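Local coordinates for primase X domain-containing protein (Sulfolobus solfataricus, PDB 4WYH) that serves as a noncatalytic subunit of an archaeal eukaryotic-type primase, needed for efficient primer synthesis, at residues 41-50 / 115-125. Sequence-based numbering, arbitrary orientation.
Sequences MGLQDSRKRF and DKEMYNEIIRV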
# COMPACT_ATOMS: atom_id res chain seq x y z
N MET A 41 -2.34 9.77 3.25
CA MET A 41 -3.27 10.58 2.47
C MET A 41 -4.38 9.82 1.77
O MET A 41 -5.49 10.30 1.67
CB MET A 41 -2.49 11.44 1.50
CG MET A 41 -1.44 12.33 2.16
SD MET A 41 -2.15 13.61 3.24
CE MET A 41 -3.60 14.16 2.31
N GLY A 42 -4.06 8.62 1.29
CA GLY A 42 -5.01 7.76 0.66
C GLY A 42 -4.92 7.84 -0.86
O GLY A 42 -4.31 8.75 -1.41
N LEU A 43 -5.47 6.83 -1.50
CA LEU A 43 -5.57 6.79 -2.95
C LEU A 43 -7.05 6.58 -3.34
O LEU A 43 -7.98 6.74 -2.50
CB LEU A 43 -4.67 5.68 -3.54
CG LEU A 43 -3.14 5.78 -3.30
CD1 LEU A 43 -2.39 4.57 -3.89
CD2 LEU A 43 -2.56 7.08 -3.83
N GLN A 44 -7.25 6.18 -4.59
CA GLN A 44 -8.56 6.19 -5.16
C GLN A 44 -8.94 4.85 -5.82
O GLN A 44 -9.47 4.03 -5.15
CB GLN A 44 -8.73 7.42 -6.04
CG GLN A 44 -10.14 7.62 -6.54
CD GLN A 44 -10.37 9.00 -7.15
OE1 GLN A 44 -11.45 9.55 -7.01
NE2 GLN A 44 -9.38 9.55 -7.80
N ASP A 45 -8.81 4.71 -7.13
CA ASP A 45 -9.09 3.46 -7.80
C ASP A 45 -8.00 2.40 -7.64
O ASP A 45 -8.24 1.25 -7.92
CB ASP A 45 -9.30 3.70 -9.28
CG ASP A 45 -10.52 4.64 -9.57
OD1 ASP A 45 -11.41 4.81 -8.70
OD2 ASP A 45 -10.51 5.20 -10.68
N SER A 46 -6.81 2.79 -7.18
CA SER A 46 -5.70 1.90 -7.12
C SER A 46 -5.40 1.37 -5.72
O SER A 46 -4.39 0.76 -5.54
CB SER A 46 -4.47 2.56 -7.73
OG SER A 46 -3.95 3.54 -6.89
N ARG A 47 -6.27 1.65 -4.73
CA ARG A 47 -6.04 1.28 -3.31
C ARG A 47 -5.69 -0.15 -3.06
O ARG A 47 -4.72 -0.40 -2.36
CB ARG A 47 -7.24 1.63 -2.42
CG ARG A 47 -7.34 3.08 -2.10
CD ARG A 47 -8.69 3.40 -1.44
NE ARG A 47 -9.81 3.13 -2.34
CZ ARG A 47 -11.06 3.05 -1.93
NH1 ARG A 47 -11.39 3.20 -0.62
NH2 ARG A 47 -11.99 2.84 -2.82
N LYS A 48 -6.45 -1.08 -3.66
CA LYS A 48 -6.20 -2.48 -3.40
C LYS A 48 -4.88 -2.94 -4.01
O LYS A 48 -4.07 -3.56 -3.37
CB LYS A 48 -7.40 -3.33 -3.82
CG LYS A 48 -8.51 -3.25 -2.79
CD LYS A 48 -9.70 -4.07 -3.25
CE LYS A 48 -10.86 -3.79 -2.34
NZ LYS A 48 -12.06 -4.56 -2.78
N ARG A 49 -4.61 -2.54 -5.23
CA ARG A 49 -3.31 -2.85 -5.84
C ARG A 49 -2.12 -2.23 -5.08
O ARG A 49 -1.11 -2.89 -4.89
CB ARG A 49 -3.30 -2.36 -7.30
CG ARG A 49 -4.33 -3.09 -8.12
CD ARG A 49 -4.06 -2.94 -9.62
NE ARG A 49 -3.81 -1.56 -10.04
CZ ARG A 49 -4.75 -0.74 -10.46
NH1 ARG A 49 -5.99 -1.13 -10.44
NH2 ARG A 49 -4.45 0.49 -10.88
N PHE A 50 -2.26 -0.99 -4.59
CA PHE A 50 -1.21 -0.32 -3.79
C PHE A 50 -0.98 -1.15 -2.56
O PHE A 50 0.13 -1.40 -2.20
CB PHE A 50 -1.62 1.08 -3.41
CG PHE A 50 -0.57 1.83 -2.61
CD1 PHE A 50 0.59 2.22 -3.23
CD2 PHE A 50 -0.71 2.04 -1.27
CE1 PHE A 50 1.56 2.89 -2.54
CE2 PHE A 50 0.29 2.71 -0.56
CZ PHE A 50 1.42 3.11 -1.21
N ASP A 115 1.78 0.25 -14.15
CA ASP A 115 0.51 0.68 -13.58
C ASP A 115 0.46 2.19 -13.51
O ASP A 115 0.56 2.77 -12.45
CB ASP A 115 0.33 0.01 -12.23
CG ASP A 115 -1.09 0.12 -11.66
OD1 ASP A 115 -1.97 0.89 -12.12
OD2 ASP A 115 -1.27 -0.59 -10.64
N LYS A 116 0.29 2.81 -14.66
CA LYS A 116 0.17 4.26 -14.71
C LYS A 116 -1.02 4.78 -13.96
O LYS A 116 -0.97 5.86 -13.47
CB LYS A 116 0.21 4.76 -16.14
CG LYS A 116 1.52 4.51 -16.86
CD LYS A 116 1.42 4.82 -18.34
CE LYS A 116 2.82 4.90 -18.94
NZ LYS A 116 3.67 3.74 -18.63
N GLU A 117 -2.11 4.03 -13.87
CA GLU A 117 -3.25 4.51 -13.06
C GLU A 117 -2.83 4.74 -11.61
O GLU A 117 -3.07 5.79 -11.02
CB GLU A 117 -4.45 3.55 -13.18
CG GLU A 117 -5.61 3.95 -12.27
CD GLU A 117 -6.76 2.95 -12.31
OE1 GLU A 117 -6.71 1.98 -11.57
OE2 GLU A 117 -7.73 3.18 -13.05
N MET A 118 -2.17 3.75 -11.04
CA MET A 118 -1.72 3.85 -9.67
C MET A 118 -0.63 4.93 -9.58
O MET A 118 -0.52 5.69 -8.62
CB MET A 118 -1.16 2.50 -9.21
CG MET A 118 -0.47 2.53 -7.84
SD MET A 118 -0.03 0.89 -7.22
CE MET A 118 1.61 1.18 -6.73
N TYR A 119 0.24 4.97 -10.58
CA TYR A 119 1.36 5.92 -10.55
C TYR A 119 0.78 7.33 -10.45
O TYR A 119 1.22 8.11 -9.66
CB TYR A 119 2.20 5.81 -11.79
CG TYR A 119 3.46 6.57 -11.76
CD1 TYR A 119 4.53 6.13 -11.03
CD2 TYR A 119 3.59 7.75 -12.52
CE1 TYR A 119 5.72 6.86 -11.00
CE2 TYR A 119 4.78 8.45 -12.53
CZ TYR A 119 5.84 7.99 -11.77
OH TYR A 119 7.03 8.68 -11.75
N ASN A 120 -0.16 7.65 -11.31
CA ASN A 120 -0.76 8.99 -11.23
C ASN A 120 -1.41 9.26 -9.87
O ASN A 120 -1.26 10.30 -9.36
CB ASN A 120 -1.76 9.19 -12.36
CG ASN A 120 -1.07 9.47 -13.68
OD1 ASN A 120 0.14 9.71 -13.71
ND2 ASN A 120 -1.80 9.43 -14.76
N GLU A 121 -2.12 8.29 -9.28
CA GLU A 121 -2.73 8.52 -7.99
C GLU A 121 -1.67 8.83 -6.88
O GLU A 121 -1.87 9.69 -6.01
CB GLU A 121 -3.66 7.37 -7.64
CG GLU A 121 -4.87 7.23 -8.58
CD GLU A 121 -5.89 6.22 -8.08
OE1 GLU A 121 -5.61 5.51 -7.11
OE2 GLU A 121 -6.97 6.17 -8.66
N ILE A 122 -0.56 8.10 -6.93
CA ILE A 122 0.57 8.25 -6.00
C ILE A 122 1.22 9.62 -6.14
O ILE A 122 1.36 10.36 -5.19
CB ILE A 122 1.61 7.15 -6.27
CG1 ILE A 122 1.08 5.80 -5.77
CG2 ILE A 122 2.96 7.46 -5.62
CD1 ILE A 122 1.91 4.62 -6.23
N ILE A 123 1.63 9.91 -7.36
CA ILE A 123 2.28 11.16 -7.69
C ILE A 123 1.42 12.35 -7.31
O ILE A 123 1.93 13.34 -6.83
CB ILE A 123 2.54 11.19 -9.22
CG1 ILE A 123 3.65 10.26 -9.62
CG2 ILE A 123 2.86 12.56 -9.73
CD1 ILE A 123 4.87 10.32 -8.78
N ARG A 124 0.12 12.26 -7.57
CA ARG A 124 -0.82 13.39 -7.31
C ARG A 124 -0.90 13.70 -5.84
O ARG A 124 -0.94 14.91 -5.46
CB ARG A 124 -2.21 13.12 -7.88
CG ARG A 124 -2.14 13.19 -9.41
CD ARG A 124 -3.46 12.79 -10.07
NE ARG A 124 -3.42 12.94 -11.53
CZ ARG A 124 -4.21 12.27 -12.37
NH1 ARG A 124 -5.10 11.42 -11.89
NH2 ARG A 124 -4.12 12.45 -13.70
N VAL A 125 -0.81 12.64 -5.03
CA VAL A 125 -0.71 12.82 -3.57
C VAL A 125 0.62 13.43 -3.17
O VAL A 125 0.67 14.31 -2.32
CB VAL A 125 -0.89 11.46 -2.84
CG1 VAL A 125 -0.42 11.51 -1.38
CG2 VAL A 125 -2.33 11.05 -2.96
O HOH W 1 -8.96 5.75 -12.65
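E121 reaches from helix 116-128 into the turn that joins helices 33-41 and 47-63 of this all-helical PriX domain, and its carboxylate collects the backbone N-H groups of Q44, D45 and S46. With CG anti to its carbonyl carbon (chi1 -65°) and the chain extended beyond, it crosses the Q44 and D45 side chains at about a right angle: E121 OE2 takes D45 N on its syn lone pair at 2.8 Å, while E121 OE1 accepts Q44 N from above the carboxylate plane and S46 N on the syn side but tilted out of the plane. S46 OG donates to E121 OE1 at 2.6 Å. Shortened to an alanine, this position would probably leave the three N-H groups and the S46 hydroxyl without their common acceptor.

At the N-terminal end of helix 116-128, R49 grips D115 side-on, NE to OD2 and NH2 to OD1, the guanidinium and carboxylate planes 39° apart. R49 NH2 also gives E117 OE1 a nearly straight 2.8 Å bond (168°). D115 OD1 meanwhile N-caps helix 116-128 through M118 N.

On the buried side of the contact, M118 CE meets the F50 ring at its edge, and L43 CD1 lies against I122 CG1. D45, seen to bind manganese in this protein though no ion sits on it here, shares through OD2 a water with E117 OE2.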